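Local coordinates for protein dephospho-CoA kinase (Campylobacter jejuni subsp. jejuni serotype O:2, PDB 4ZO4) that probably transfers a phosphate from ATP to the 3'-hydroxyl of dephospho-CoA, the last step in making coenzyme A, at residues S55-K60 with G75-N80; H40-E45 with H93-A98; I22-S27 with D187-C192; I33-I38 with L120-G125. One frame throughout, in Å; residues are numbered along the deposited sequence.

Contact 1: residues S55-K60 with G75-N80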
loop_
_atom_site.group_PDB
_atom_site.type_symbol
_atom_site.label_atom_id
_atom_site.label_comp_id
_atom_site.label_asym_id
_atom_site.label_seq_id
_atom_site.Cartn_x
_atom_site.Cartn_y
_atom_site.Cartn_z
ATOM N N SER A 55 -0.377 -22.380 10.404
ATOM C CA SER A 55 -1.417 -23.398 10.531
ATOM C C SER A 55 -2.760 -22.828 10.971
ATOM O O SER A 55 -3.778 -23.254 10.438
ATOM C CB SER A 55 -0.998 -24.546 11.463
ATOM O OG SER A 55 -0.812 -24.110 12.795
ATOM N N PRO A 56 -2.783 -21.847 11.898
ATOM C CA PRO A 56 -4.134 -21.296 12.218
ATOM C C PRO A 56 -4.894 -20.584 11.081
ATOM O O PRO A 56 -5.998 -20.092 11.316
ATOM C CB PRO A 56 -3.868 -20.288 13.369
ATOM C CG PRO A 56 -2.397 -20.088 13.428
ATOM C CD PRO A 56 -1.751 -21.328 12.816
ATOM N N PHE A 57 -4.302 -20.481 9.885
ATOM C CA PHE A 57 -4.973 -19.864 8.735
ATOM C C PHE A 57 -5.653 -20.874 7.829
ATOM O O PHE A 57 -6.450 -20.500 6.966
ATOM C CB PHE A 57 -3.983 -19.070 7.902
ATOM C CG PHE A 57 -3.496 -17.840 8.570
ATOM C CD1 PHE A 57 -4.262 -16.687 8.560
ATOM C CD2 PHE A 57 -2.260 -17.817 9.192
ATOM C CE1 PHE A 57 -3.802 -15.532 9.169
ATOM C CE2 PHE A 57 -1.786 -16.663 9.791
ATOM C CZ PHE A 57 -2.558 -15.524 9.786
ATOM N N SER A 58 -5.320 -22.146 8.011
ATOM C CA SER A 58 -5.830 -23.200 7.161
ATOM C C SER A 58 -6.197 -24.386 8.017
ATOM O O SER A 58 -5.748 -24.511 9.151
ATOM C CB SER A 58 -4.778 -23.606 6.133
ATOM O OG SER A 58 -5.210 -24.723 5.371
ATOM N N LEU A 59 -7.063 -25.230 7.468
ATOM C CA LEU A 59 -7.370 -26.535 8.043
ATOM C C LEU A 59 -6.376 -27.544 7.498
ATOM O O LEU A 59 -6.208 -28.622 8.069
ATOM C CB LEU A 59 -8.797 -26.972 7.682
ATOM C CG LEU A 59 -9.955 -26.102 8.192
ATOM C CD1 LEU A 59 -11.301 -26.709 7.777
ATOM C CD2 LEU A 59 -9.896 -25.896 9.709
ATOM N N LYS A 60 -5.713 -27.180 6.400
ATOM C CA LYS A 60 -4.800 -28.080 5.706
ATOM C C LYS A 60 -3.500 -28.178 6.468
ATOM O O LYS A 60 -3.364 -27.623 7.564
ATOM C CB LYS A 60 -4.562 -27.602 4.268
ATOM C CG LYS A 60 -5.849 -27.390 3.467
ATOM C CD LYS A 60 -6.775 -28.616 3.482
ATOM C CE LYS A 60 -8.175 -28.289 2.983
ATOM N NZ LYS A 60 -9.015 -27.633 4.024
ATOM N N GLY A 75 1.613 -20.236 -0.134
ATOM C CA GLY A 75 1.230 -19.188 -1.079
ATOM C C GLY A 75 -0.281 -18.947 -1.216
ATOM O O GLY A 75 -0.717 -17.816 -1.450
ATOM N N GLU A 76 -1.097 -19.986 -1.064
ATOM C CA GLU A 76 -2.542 -19.782 -1.066
ATOM C C GLU A 76 -2.942 -19.013 0.171
ATOM O O GLU A 76 -3.832 -18.162 0.115
ATOM C CB GLU A 76 -3.302 -21.105 -1.139
ATOM C CG GLU A 76 -3.111 -21.794 -2.495
ATOM C CD GLU A 76 -3.770 -23.167 -2.609
ATOM O OE1 GLU A 76 -3.597 -23.797 -3.678
ATOM O OE2 GLU A 76 -4.441 -23.617 -1.650
ATOM N N ILE A 77 -2.287 -19.305 1.290
ATOM C CA ILE A 77 -2.639 -18.643 2.534
ATOM C C ILE A 77 -2.369 -17.143 2.410
ATOM O O ILE A 77 -3.248 -16.326 2.674
ATOM C CB ILE A 77 -1.850 -19.212 3.727
ATOM C CG1 ILE A 77 -2.382 -20.574 4.132
ATOM C CG2 ILE A 77 -1.918 -18.279 4.916
ATOM C CD1 ILE A 77 -1.618 -21.183 5.281
ATOM N N VAL A 78 -1.155 -16.804 1.979
ATOM C CA VAL A 78 -0.721 -15.405 1.924
ATOM C C VAL A 78 -1.391 -14.676 0.755
ATOM O O VAL A 78 -1.518 -13.459 0.762
ATOM C CB VAL A 78 0.846 -15.229 1.846
ATOM C CG1 VAL A 78 1.496 -15.625 3.150
ATOM C CG2 VAL A 78 1.445 -16.013 0.695
ATOM N N PHE A 79 -1.797 -15.399 -0.265
ATOM C CA PHE A 79 -2.587 -14.746 -1.296
ATOM C C PHE A 79 -3.994 -14.428 -0.743
ATOM O O PHE A 79 -4.507 -13.340 -0.963
ATOM C CB PHE A 79 -2.664 -15.596 -2.570
ATOM C CG PHE A 79 -3.554 -15.005 -3.625
ATOM C CD1 PHE A 79 -3.147 -13.886 -4.363
ATOM C CD2 PHE A 79 -4.826 -15.544 -3.859
ATOM C CE1 PHE A 79 -3.990 -13.323 -5.317
ATOM C CE2 PHE A 79 -5.666 -14.983 -4.813
ATOM C CZ PHE A 79 -5.249 -13.871 -5.541
ATOM N N ASN A 80 -4.588 -15.356 0.001
ATOM C CA ASN A 80 -5.931 -15.145 0.596
ATOM C C ASN A 80 -5.995 -14.306 1.857
ATOM O O ASN A 80 -7.082 -13.944 2.299
ATOM C CB ASN A 80 -6.565 -16.484 0.956
ATOM C CG ASN A 80 -6.735 -17.373 -0.241
ATOM O OD1 ASN A 80 -6.896 -16.899 -1.368
ATOM N ND2 ASN A 80 -6.665 -18.673 -0.012
#
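Ile77 meets Phe57 and Ser58 because its CG2 is anti to the backbone N while CG1 is anti to the carbonyl carbon (chi1 -75°), which spreads both branches of the side chain toward the loop 55-60. CG2 takes the nearer place, 3.7 Å from Phe57 CB, and comes to the ring at a slant, 4.0 Å from Phe57 CG. The other branch is straight to its end, and its CD1 lies 4.1 Å from Ser58 CB. Phe57 thus touches the helix with the root of its side chain. Its CB points to Ile77, but the ring swings away, and the two side chains run roughly perpendicular. The Phe57 side chain also touches Glu83 of helix 82-109 and Arg161 of the second subunit, while Ile77 also rests on Ala84.

Phe57 belongs to a short 3-10 turn, residues 55-57, that follows helix 47-54, and Ile77 lies on helix 71-80. Ser58 suits the exit from that turn. Its methylene group gives Ile77 an apolar surface, and its hydroxyl serves the backbone: Ser58 OG, anti to its own backbone N (chi1 174°), accepts a hydrogen bond from Lys60 N at 2.7 Å, the bond of an ST turn.

A branched aliphatic residue fits Ile77's buried position, since its two branches, CG2 and CG1-CD1, reach two neighbours at once. No hydrogen bond joins the segments, so the loop meets the helix through carbon alone; the contact rests on van der Waals packing, with probably a modest hydrophobic gain at Ile77.

Contact 2: residues H40-E45 with H93-A98; sequences HKILDE and HPKIRA
Ile42 packs against Lys95 and Ile96 in a buried, largely apolar helix-to-helix contact, where the last turns of helix 35-45 lie against the middle of the long helix 82-109. The backbones come nearest at the two isoleucines, with Ile42 CA and Ile96 CA 6.9 Å apart. Ile42 is the central side chain, touching both partners, and its methyls and CG1 all make contact. CG2 lies against the aliphatic part of lysine, 3.9 Å from Lys95 CB and 4.1 Å from Lys95 CD. CD1 is folded back by chi2 of -43° and sits over the backbone, 3.9 Å from Lys95 O. CG1, which carries CD1, meets Ile96 CG1 at 4.1 Å.

Lysine suits the border of such a contact because its methylenes can cover an apolar neighbour while its charge goes elsewhere. Here the chain bends at its last torsion (chi4 86°), and the ammonium is held by Phe91, one turn earlier, through a hydrogen bond from Lys95 NZ to Phe91 O and a cation-pi interaction with the ring. Ile96, buried and aliphatic, adds one methylene, CG1, to the contact.

Around these residues, helix 71-80 touches helix 35-45 through Leu74 and Arg71, which pack on Leu43. Ile96 also reaches Ser124 in the loop between strands 114-117 and 132-136, and Asn80 from helix 71-80 of the second subunit.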
loop_
_atom_site.group_PDB
_atom_site.type_symbol
_atom_site.label_atom_id
_atom_site.label_comp_id
_atom_site.label_asym_id
_atom_site.label_seq_id
_atom_site.Cartn_x
_atom_site.Cartn_y
_atom_site.Cartn_z
ATOM N N HIS A 40 14.358 -19.683 -0.935
ATOM C CA HIS A 40 13.568 -20.895 -0.900
ATOM C C HIS A 40 14.037 -21.762 0.275
ATOM O O HIS A 40 13.214 -22.402 0.964
ATOM C CB HIS A 40 13.655 -21.604 -2.266
ATOM C CG HIS A 40 12.978 -22.943 -2.313
ATOM N ND1 HIS A 40 13.288 -23.897 -3.258
ATOM C CD2 HIS A 40 12.031 -23.499 -1.518
ATOM C CE1 HIS A 40 12.552 -24.974 -3.054
ATOM N NE2 HIS A 40 11.784 -24.761 -2.001
ATOM N N LYS A 41 15.340 -21.722 0.544
ATOM C CA LYS A 41 15.940 -22.526 1.620
ATOM C C LYS A 41 15.582 -21.986 3.026
ATOM O O LYS A 41 15.652 -22.723 4.016
ATOM C CB LYS A 41 17.472 -22.614 1.432
ATOM C CG LYS A 41 18.072 -24.015 1.656
ATOM C CD LYS A 41 18.656 -24.200 3.059
ATOM C CE LYS A 41 18.898 -25.660 3.426
ATOM N NZ LYS A 41 17.668 -26.263 4.020
ATOM N N ILE A 42 15.198 -20.711 3.126
ATOM C CA ILE A 42 14.789 -20.144 4.410
ATOM C C ILE A 42 13.475 -20.785 4.868
ATOM O O ILE A 42 13.343 -21.169 6.049
ATOM C CB ILE A 42 14.634 -18.612 4.338
ATOM C CG1 ILE A 42 15.998 -17.911 4.329
ATOM C CG2 ILE A 42 13.809 -18.084 5.495
ATOM C CD1 ILE A 42 17.008 -18.457 5.295
ATOM N N LEU A 43 12.532 -20.929 3.933
ATOM C CA LEU A 43 11.265 -21.604 4.224
ATOM C C LEU A 43 11.452 -23.022 4.756
ATOM O O LEU A 43 10.741 -23.417 5.676
ATOM C CB LEU A 43 10.376 -21.647 2.995
ATOM C CG LEU A 43 10.058 -20.262 2.441
ATOM C CD1 LEU A 43 9.055 -20.401 1.305
ATOM C CD2 LEU A 43 9.548 -19.285 3.512
ATOM N N ASP A 44 12.407 -23.772 4.194
ATOM C CA ASP A 44 12.677 -25.141 4.640
ATOM C C ASP A 44 13.455 -25.198 5.943
ATOM O O ASP A 44 13.234 -26.098 6.741
ATOM C CB ASP A 44 13.450 -25.932 3.575
ATOM C CG ASP A 44 12.594 -26.325 2.362
ATOM O OD1 ASP A 44 11.537 -26.978 2.535
ATOM O OD2 ASP A 44 13.004 -26.015 1.227
ATOM N N GLU A 45 14.397 -24.285 6.172
ATOM C CA GLU A 45 15.139 -24.306 7.454
ATOM C C GLU A 45 14.219 -23.961 8.603
ATOM O O GLU A 45 14.482 -24.347 9.714
ATOM C CB GLU A 45 16.289 -23.302 7.480
ATOM C CG GLU A 45 17.515 -23.677 6.656
ATOM C CD GLU A 45 18.513 -22.526 6.555
ATOM O OE1 GLU A 45 18.893 -21.973 7.623
ATOM O OE2 GLU A 45 18.908 -22.175 5.410
ATOM N N HIS A 93 12.243 -11.668 5.627
ATOM C CA HIS A 93 13.138 -10.589 5.253
ATOM C C HIS A 93 14.462 -10.559 6.021
ATOM O O HIS A 93 15.520 -10.547 5.394
ATOM C CB HIS A 93 12.453 -9.222 5.343
ATOM C CG HIS A 93 11.416 -8.975 4.290
ATOM N ND1 HIS A 93 10.586 -7.869 4.309
ATOM C CD2 HIS A 93 11.069 -9.683 3.189
ATOM C CE1 HIS A 93 9.798 -7.895 3.247
ATOM N NE2 HIS A 93 10.054 -8.994 2.562
ATOM N N PRO A 94 14.428 -10.504 7.365
ATOM C CA PRO A 94 15.746 -10.464 8.036
ATOM C C PRO A 94 16.578 -11.766 7.873
ATOM O O PRO A 94 17.821 -11.722 7.856
ATOM C CB PRO A 94 15.388 -10.215 9.488
ATOM C CG PRO A 94 13.942 -10.654 9.628
ATOM C CD PRO A 94 13.308 -10.367 8.314
ATOM N N LYS A 95 15.907 -12.898 7.716
ATOM C CA LYS A 95 16.578 -14.188 7.509
ATOM C C LYS A 95 17.203 -14.290 6.141
ATOM O O LYS A 95 18.295 -14.865 5.981
ATOM C CB LYS A 95 15.594 -15.346 7.676
ATOM C CG LYS A 95 15.232 -15.595 9.109
ATOM C CD LYS A 95 13.995 -16.468 9.224
ATOM C CE LYS A 95 13.540 -16.664 10.673
ATOM N NZ LYS A 95 12.631 -15.576 11.165
ATOM N N ILE A 96 16.517 -13.736 5.150
ATOM C CA ILE A 96 17.073 -13.712 3.794
ATOM C C ILE A 96 18.273 -12.734 3.742
ATOM O O ILE A 96 19.366 -13.090 3.269
ATOM C CB ILE A 96 16.004 -13.389 2.727
ATOM C CG1 ILE A 96 14.776 -14.330 2.811
ATOM C CG2 ILE A 96 16.604 -13.603 1.366
ATOM C CD1 ILE A 96 13.529 -13.868 2.059
ATOM N N ARG A 97 18.064 -11.535 4.284
ATOM C CA ARG A 97 19.066 -10.486 4.371
ATOM C C ARG A 97 20.378 -10.916 5.043
ATOM O O ARG A 97 21.453 -10.532 4.605
ATOM C CB ARG A 97 18.466 -9.301 5.124
ATOM C CG ARG A 97 19.389 -8.108 5.388
ATOM C CD ARG A 97 19.350 -7.077 4.266
ATOM N NE ARG A 97 20.357 -6.028 4.438
ATOM C CZ ARG A 97 20.715 -5.160 3.496
ATOM N NH1 ARG A 97 20.163 -5.197 2.285
ATOM N NH2 ARG A 97 21.643 -4.246 3.763
ATOM N N ALA A 98 20.312 -11.714 6.094
ATOM C CA ALA A 98 21.537 -12.115 6.822
ATOM C C ALA A 98 22.216 -13.299 6.172
ATOM O O ALA A 98 23.439 -13.420 6.247
ATOM C CB ALA A 98 21.228 -12.425 8.285
#

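Contact 3: residues I22-S27 with D187-C192; sequences IEIANS and DFRQEC
Helix 15-27, whose first turns carry the predicted ATP-binding residues of the probable P-loop, is joined here to the C-terminal helix 185-200, the two packing through Ile24, Arg189 and Cys192. Ile24 provides the apolar link. Its CD1 lies 3.9 Å from Arg189 CB and equally close to Arg189 CA, so the methyl rests against the root of the arginine and the helix backbone itself. The same CD1 is 4.1 Å from Cys192 CB, and Ile24 CG2 adds a second approach to that atom at 4.2 Å.

Each residue type fits its place. Arg189 offers a methylene at the border while its extended chain takes the guanidinium outward. The small Cys192 is consistent with the close approach of the helices, with Ile24 CA and Cys192 CA 7.2 Å apart, and its SG lies over one face of the Phe188 ring, offset toward the rim.

Further along helix 185-200, Val193 and Ile196 continue the surface under Ile24. Phe188 touches Thr20, one of the predicted ATP-binding residues, and Ile179 of the edge strand 177-179, whereas Ile22 and Ala25 turn to strand 114-117 in the parallel sheet.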
loop_
_atom_site.group_PDB
_atom_site.type_symbol
_atom_site.label_atom_id
_atom_site.label_comp_id
_atom_site.label_asym_id
_atom_site.label_seq_id
_atom_site.Cartn_x
_atom_site.Cartn_y
_atom_site.Cartn_z
ATOM N N ILE A 22 24.384 -15.239 -16.115
ATOM C CA ILE A 22 24.919 -16.146 -15.080
ATOM C C ILE A 22 25.497 -17.446 -15.641
ATOM O O ILE A 22 26.528 -17.928 -15.159
ATOM C CB ILE A 22 23.845 -16.438 -14.014
ATOM C CG1 ILE A 22 23.598 -15.158 -13.180
ATOM C CG2 ILE A 22 24.233 -17.630 -13.137
ATOM C CD1 ILE A 22 24.765 -14.734 -12.306
ATOM N N GLU A 23 24.853 -18.008 -16.662
ATOM C CA GLU A 23 25.392 -19.180 -17.332
ATOM C C GLU A 23 26.780 -18.862 -17.892
ATOM O O GLU A 23 27.718 -19.640 -17.740
ATOM C CB GLU A 23 24.462 -19.641 -18.451
ATOM C CG GLU A 23 25.105 -20.643 -19.396
ATOM C CD GLU A 23 25.793 -21.779 -18.649
ATOM O OE1 GLU A 23 25.090 -22.536 -17.941
ATOM O OE2 GLU A 23 27.036 -21.915 -18.760
ATOM N N ILE A 24 26.897 -17.704 -18.521
ATOM C CA ILE A 24 28.164 -17.230 -19.072
ATOM C C ILE A 24 29.189 -16.869 -17.974
ATOM O O ILE A 24 30.370 -17.144 -18.109
ATOM C CB ILE A 24 27.899 -16.042 -20.037
ATOM C CG1 ILE A 24 27.161 -16.561 -21.292
ATOM C CG2 ILE A 24 29.186 -15.316 -20.399
ATOM C CD1 ILE A 24 26.301 -15.539 -22.021
ATOM N N ALA A 25 28.745 -16.268 -16.875
ATOM C CA ALA A 25 29.665 -15.926 -15.788
ATOM C C ALA A 25 30.270 -17.182 -15.133
ATOM O O ALA A 25 31.445 -17.190 -14.734
ATOM C CB ALA A 25 28.949 -15.083 -14.764
ATOM N N ASN A 26 29.461 -18.234 -15.013
ATOM C CA ASN A 26 29.918 -19.496 -14.448
ATOM C C ASN A 26 30.951 -20.112 -15.348
ATOM O O ASN A 26 32.054 -20.461 -14.907
ATOM C CB ASN A 26 28.767 -20.494 -14.304
ATOM C CG ASN A 26 27.911 -20.247 -13.073
ATOM O OD1 ASN A 26 26.824 -20.797 -12.964
ATOM N ND2 ASN A 26 28.397 -19.437 -12.142
ATOM N N SER A 27 30.595 -20.243 -16.621
ATOM C CA SER A 27 31.488 -20.894 -17.575
ATOM C C SER A 27 32.827 -20.166 -17.546
ATOM O O SER A 27 33.849 -20.784 -17.347
ATOM C CB SER A 27 30.855 -20.979 -18.964
ATOM O OG SER A 27 30.586 -19.704 -19.503
ATOM N N ASP A 187 24.266 -11.834 -30.057
ATOM C CA ASP A 187 24.814 -10.525 -29.749
ATOM C C ASP A 187 24.725 -10.237 -28.241
ATOM O O ASP A 187 25.641 -9.675 -27.651
ATOM C CB ASP A 187 24.050 -9.475 -30.550
ATOM C CG ASP A 187 24.730 -8.134 -30.561
ATOM O OD1 ASP A 187 25.851 -8.070 -31.104
ATOM O OD2 ASP A 187 24.130 -7.134 -30.076
ATOM N N PHE A 188 23.621 -10.627 -27.614
ATOM C CA PHE A 188 23.488 -10.424 -26.182
ATOM C C PHE A 188 24.581 -11.175 -25.438
ATOM O O PHE A 188 25.213 -10.609 -24.543
ATOM C CB PHE A 188 22.108 -10.856 -25.680
ATOM C CG PHE A 188 22.017 -10.953 -24.187
ATOM C CD1 PHE A 188 22.355 -9.862 -23.385
ATOM C CD2 PHE A 188 21.583 -12.127 -23.576
ATOM C CE1 PHE A 188 22.281 -9.940 -22.000
ATOM C CE2 PHE A 188 21.514 -12.215 -22.196
ATOM C CZ PHE A 188 21.867 -11.119 -21.407
ATOM N N ARG A 189 24.807 -12.430 -25.822
ATOM C CA ARG A 189 25.833 -13.259 -25.174
ATOM C C ARG A 189 27.229 -12.651 -25.269
ATOM O O ARG A 189 28.026 -12.790 -24.347
ATOM C CB ARG A 189 25.912 -14.669 -25.787
ATOM C CG ARG A 189 24.585 -15.399 -25.943
ATOM C CD ARG A 189 24.755 -16.905 -26.132
ATOM N NE ARG A 189 23.466 -17.487 -26.506
ATOM C CZ ARG A 189 22.954 -18.626 -26.040
ATOM N NH1 ARG A 189 23.607 -19.370 -25.153
ATOM N NH2 ARG A 189 21.755 -19.017 -26.458
ATOM N N GLN A 190 27.542 -12.016 -26.393
ATOM C CA GLN A 190 28.868 -11.436 -26.573
ATOM C C GLN A 190 29.061 -10.348 -25.542
ATOM O O GLN A 190 30.121 -10.280 -24.881
ATOM C CB GLN A 190 29.051 -10.850 -27.984
ATOM C CG GLN A 190 30.514 -10.714 -28.413
ATOM C CD GLN A 190 30.733 -9.620 -29.448
ATOM O OE1 GLN A 190 31.126 -9.881 -30.588
ATOM N NE2 GLN A 190 30.479 -8.388 -29.051
ATOM N N GLU A 191 28.018 -9.521 -25.400
ATOM C CA GLU A 191 28.059 -8.355 -24.518
ATOM C C GLU A 191 28.348 -8.771 -23.083
ATOM O O GLU A 191 29.141 -8.133 -22.387
ATOM C CB GLU A 191 26.752 -7.541 -24.604
ATOM C CG GLU A 191 26.727 -6.262 -23.754
ATOM C CD GLU A 191 27.806 -5.250 -24.121
ATOM O OE1 GLU A 191 28.006 -5.014 -25.332
ATOM O OE2 GLU A 191 28.448 -4.671 -23.203
ATOM N N CYS A 192 27.718 -9.848 -22.643
ATOM C CA CYS A 192 28.006 -10.365 -21.321
ATOM C C CYS A 192 29.506 -10.550 -21.153
ATOM O O CYS A 192 30.104 -10.049 -20.186
ATOM C CB CYS A 192 27.245 -11.662 -21.090
ATOM S SG CYS A 192 25.453 -11.376 -21.091
#

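Contact 4: residues I33-I38 with L120-G125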
loop_
_atom_site.group_PDB
_atom_site.type_symbol
_atom_site.label_atom_id
_atom_site.label_comp_id
_atom_site.label_asym_id
_atom_site.label_seq_id
_atom_site.Cartn_x
_atom_site.Cartn_y
_atom_site.Cartn_z
ATOM N N ILE A 33 25.987 -16.562 -6.464
ATOM C CA ILE A 33 24.964 -17.114 -5.536
ATOM C C ILE A 33 23.586 -16.702 -6.024
ATOM O O ILE A 33 23.426 -15.664 -6.664
ATOM C CB ILE A 33 25.183 -16.677 -4.071
ATOM C CG1 ILE A 33 25.021 -15.166 -3.909
ATOM C CG2 ILE A 33 26.570 -17.101 -3.609
ATOM C CD1 ILE A 33 25.530 -14.642 -2.585
ATOM N N SER A 34 22.594 -17.532 -5.778
ATOM C CA SER A 34 21.217 -17.179 -6.190
ATOM C C SER A 34 20.392 -16.655 -5.015
ATOM O O SER A 34 20.327 -17.297 -3.962
ATOM C CB SER A 34 20.518 -18.368 -6.823
ATOM O OG SER A 34 19.157 -18.068 -7.083
ATOM N N ALA A 35 19.759 -15.494 -5.202
ATOM C CA ALA A 35 18.925 -14.884 -4.147
ATOM C C ALA A 35 17.688 -15.727 -3.913
ATOM O O ALA A 35 17.389 -16.039 -2.769
ATOM C CB ALA A 35 18.541 -13.453 -4.484
ATOM N N ASP A 36 17.017 -16.154 -4.979
ATOM C CA ASP A 36 15.823 -17.011 -4.825
ATOM C C ASP A 36 16.111 -18.370 -4.238
ATOM O O ASP A 36 15.254 -18.932 -3.566
ATOM C CB ASP A 36 15.090 -17.212 -6.143
ATOM C CG ASP A 36 14.317 -16.000 -6.548
ATOM O OD1 ASP A 36 14.383 -14.989 -5.803
ATOM O OD2 ASP A 36 13.633 -16.048 -7.598
ATOM N N LYS A 37 17.290 -18.920 -4.479
ATOM C CA LYS A 37 17.589 -20.228 -3.915
ATOM C C LYS A 37 17.732 -20.033 -2.408
ATOM O O LYS A 37 17.030 -20.667 -1.622
ATOM C CB LYS A 37 18.838 -20.840 -4.564
ATOM C CG LYS A 37 18.651 -21.198 -6.039
ATOM C CD LYS A 37 18.024 -22.587 -6.224
ATOM C CE LYS A 37 17.976 -23.034 -7.693
ATOM N NZ LYS A 37 16.611 -22.888 -8.296
ATOM N N ILE A 38 18.589 -19.097 -2.009
ATOM C CA ILE A 38 18.688 -18.726 -0.595
ATOM C C ILE A 38 17.294 -18.493 0.032
ATOM O O ILE A 38 17.000 -18.986 1.128
ATOM C CB ILE A 38 19.546 -17.477 -0.398
ATOM C CG1 ILE A 38 20.999 -17.777 -0.727
ATOM C CG2 ILE A 38 19.497 -17.028 1.038
ATOM C CD1 ILE A 38 21.851 -16.545 -1.004
ATOM N N LEU A 120 14.652 -8.470 -9.863
ATOM C CA LEU A 120 14.740 -7.015 -9.876
ATOM C C LEU A 120 14.055 -6.387 -8.679
ATOM O O LEU A 120 14.623 -5.480 -8.091
ATOM C CB LEU A 120 14.201 -6.439 -11.197
ATOM C CG LEU A 120 14.256 -4.921 -11.442
ATOM C CD1 LEU A 120 15.658 -4.362 -11.267
ATOM C CD2 LEU A 120 13.727 -4.564 -12.823
ATOM N N PHE A 121 12.848 -6.844 -8.316
ATOM C CA PHE A 121 12.116 -6.215 -7.193
ATOM C C PHE A 121 12.174 -7.031 -5.899
ATOM O O PHE A 121 11.177 -7.251 -5.253
ATOM C CB PHE A 121 10.670 -5.908 -7.592
ATOM C CG PHE A 121 10.553 -4.965 -8.750
ATOM C CD1 PHE A 121 10.560 -5.448 -10.054
ATOM C CD2 PHE A 121 10.432 -3.597 -8.536
ATOM C CE1 PHE A 121 10.459 -4.587 -11.122
ATOM C CE2 PHE A 121 10.336 -2.732 -9.598
ATOM C CZ PHE A 121 10.355 -3.228 -10.897
ATOM N N PHE A 122 13.368 -7.442 -5.506
ATOM C CA PHE A 122 13.564 -8.332 -4.376
ATOM C C PHE A 122 13.463 -7.488 -3.172
ATOM O O PHE A 122 13.838 -6.336 -3.207
ATOM C CB PHE A 122 14.961 -8.934 -4.412
ATOM C CG PHE A 122 15.101 -10.246 -3.697
ATOM C CD1 PHE A 122 16.035 -10.396 -2.706
ATOM C CD2 PHE A 122 14.331 -11.344 -4.063
ATOM C CE1 PHE A 122 16.201 -11.611 -2.081
ATOM C CE2 PHE A 122 14.474 -12.563 -3.428
ATOM C CZ PHE A 122 15.412 -12.693 -2.434
ATOM N N GLU A 123 13.032 -8.098 -2.080
ATOM C CA GLU A 123 12.503 -7.378 -0.956
ATOM C C GLU A 123 13.459 -7.161 0.207
ATOM O O GLU A 123 13.515 -6.064 0.774
ATOM C CB GLU A 123 11.272 -8.123 -0.442
ATOM C CG GLU A 123 10.015 -7.888 -1.255
ATOM C CD GLU A 123 8.759 -8.442 -0.590
ATOM O OE1 GLU A 123 8.863 -9.187 0.418
ATOM O OE2 GLU A 123 7.656 -8.137 -1.081
ATOM N N SER A 124 14.190 -8.195 0.586
ATOM C CA SER A 124 14.691 -8.273 1.970
ATOM C C SER A 124 15.729 -7.234 2.442
ATOM O O SER A 124 16.343 -7.403 3.494
ATOM C CB SER A 124 15.169 -9.688 2.250
ATOM O OG SER A 124 14.053 -10.563 2.178
ATOM N N GLY A 125 15.889 -6.148 1.693
ATOM C CA GLY A 125 16.733 -5.036 2.103
ATOM C C GLY A 125 17.083 -4.188 0.902
ATOM O O GLY A 125 16.688 -4.507 -0.231
#
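Ala35 and Asp36 meet the ring of Phe122 where a strand of the P-loop kinase fold runs into its helix. Ala35 CB stands over one face of the ring, 4.1 Å from the centroid and 24° off the normal, a CH-pi contact displaced toward the rim where CE1 and CZ lie. Alanine is apt at this buried spot: a single methyl can rest on the ring without holding the helix start away from it. Asp36 approaches at a slant, its OD1 3.4 Å from Phe122 CE2, and carboxylate and ring planes are 36° apart. Asp36 and Phe122 run alongside each other in antiparallel sense.

Phe122 reaches this place because its CG is anti to the backbone N (chi1 -155°), which sends the ring out of the loop toward the helix. Phenylalanine suits the place because its long, flat side chain spans the gap, Ala35 CA and Phe122 CA being 8.5 Å apart, and offers a face to Ala35.

Strand 31-34 pairs with strand 114-117 in the parallel sheet, and Ala35 keeps a backbone hydrogen bond with Glu117, which fixes the helix start beside the loop. The loop itself is tied to the second subunit, where Lys85 forms a salt bridge with Glu123 and Asn80 packs on Phe122. The side chain of Asp36 is about 5 Å from that of Lys18, a predicted ATP-binding residue, so the contact borders the probable nucleotide site. Ser34 caps the helix, its OG accepting a weak hydrogen bond from Lys37 N at 3.3 Å.

Along the chain the contacts are nested: contact 3 closes the widest loop, contact 4 lies within it, contact 2 within that and contact 1 innermost. Contacts 2 and 4 are close, their centres 10 Å apart; they share helix 35-45 and touch through a probable hydrogen bond between His93 NE2 and Glu123 OE1. Contact 1, 19 Å from contact 2 centre to centre, uses helix 71-80, which is followed in the chain by helix 82-109 of contact 2. Contact 3 lies about 41 Å from contact 1, centre to centre, across the chain's centre. Contacts 1, 2 and 4 thus all face the second subunit, whereas contact 3 braces the nucleotide side, near the predicted ATP site.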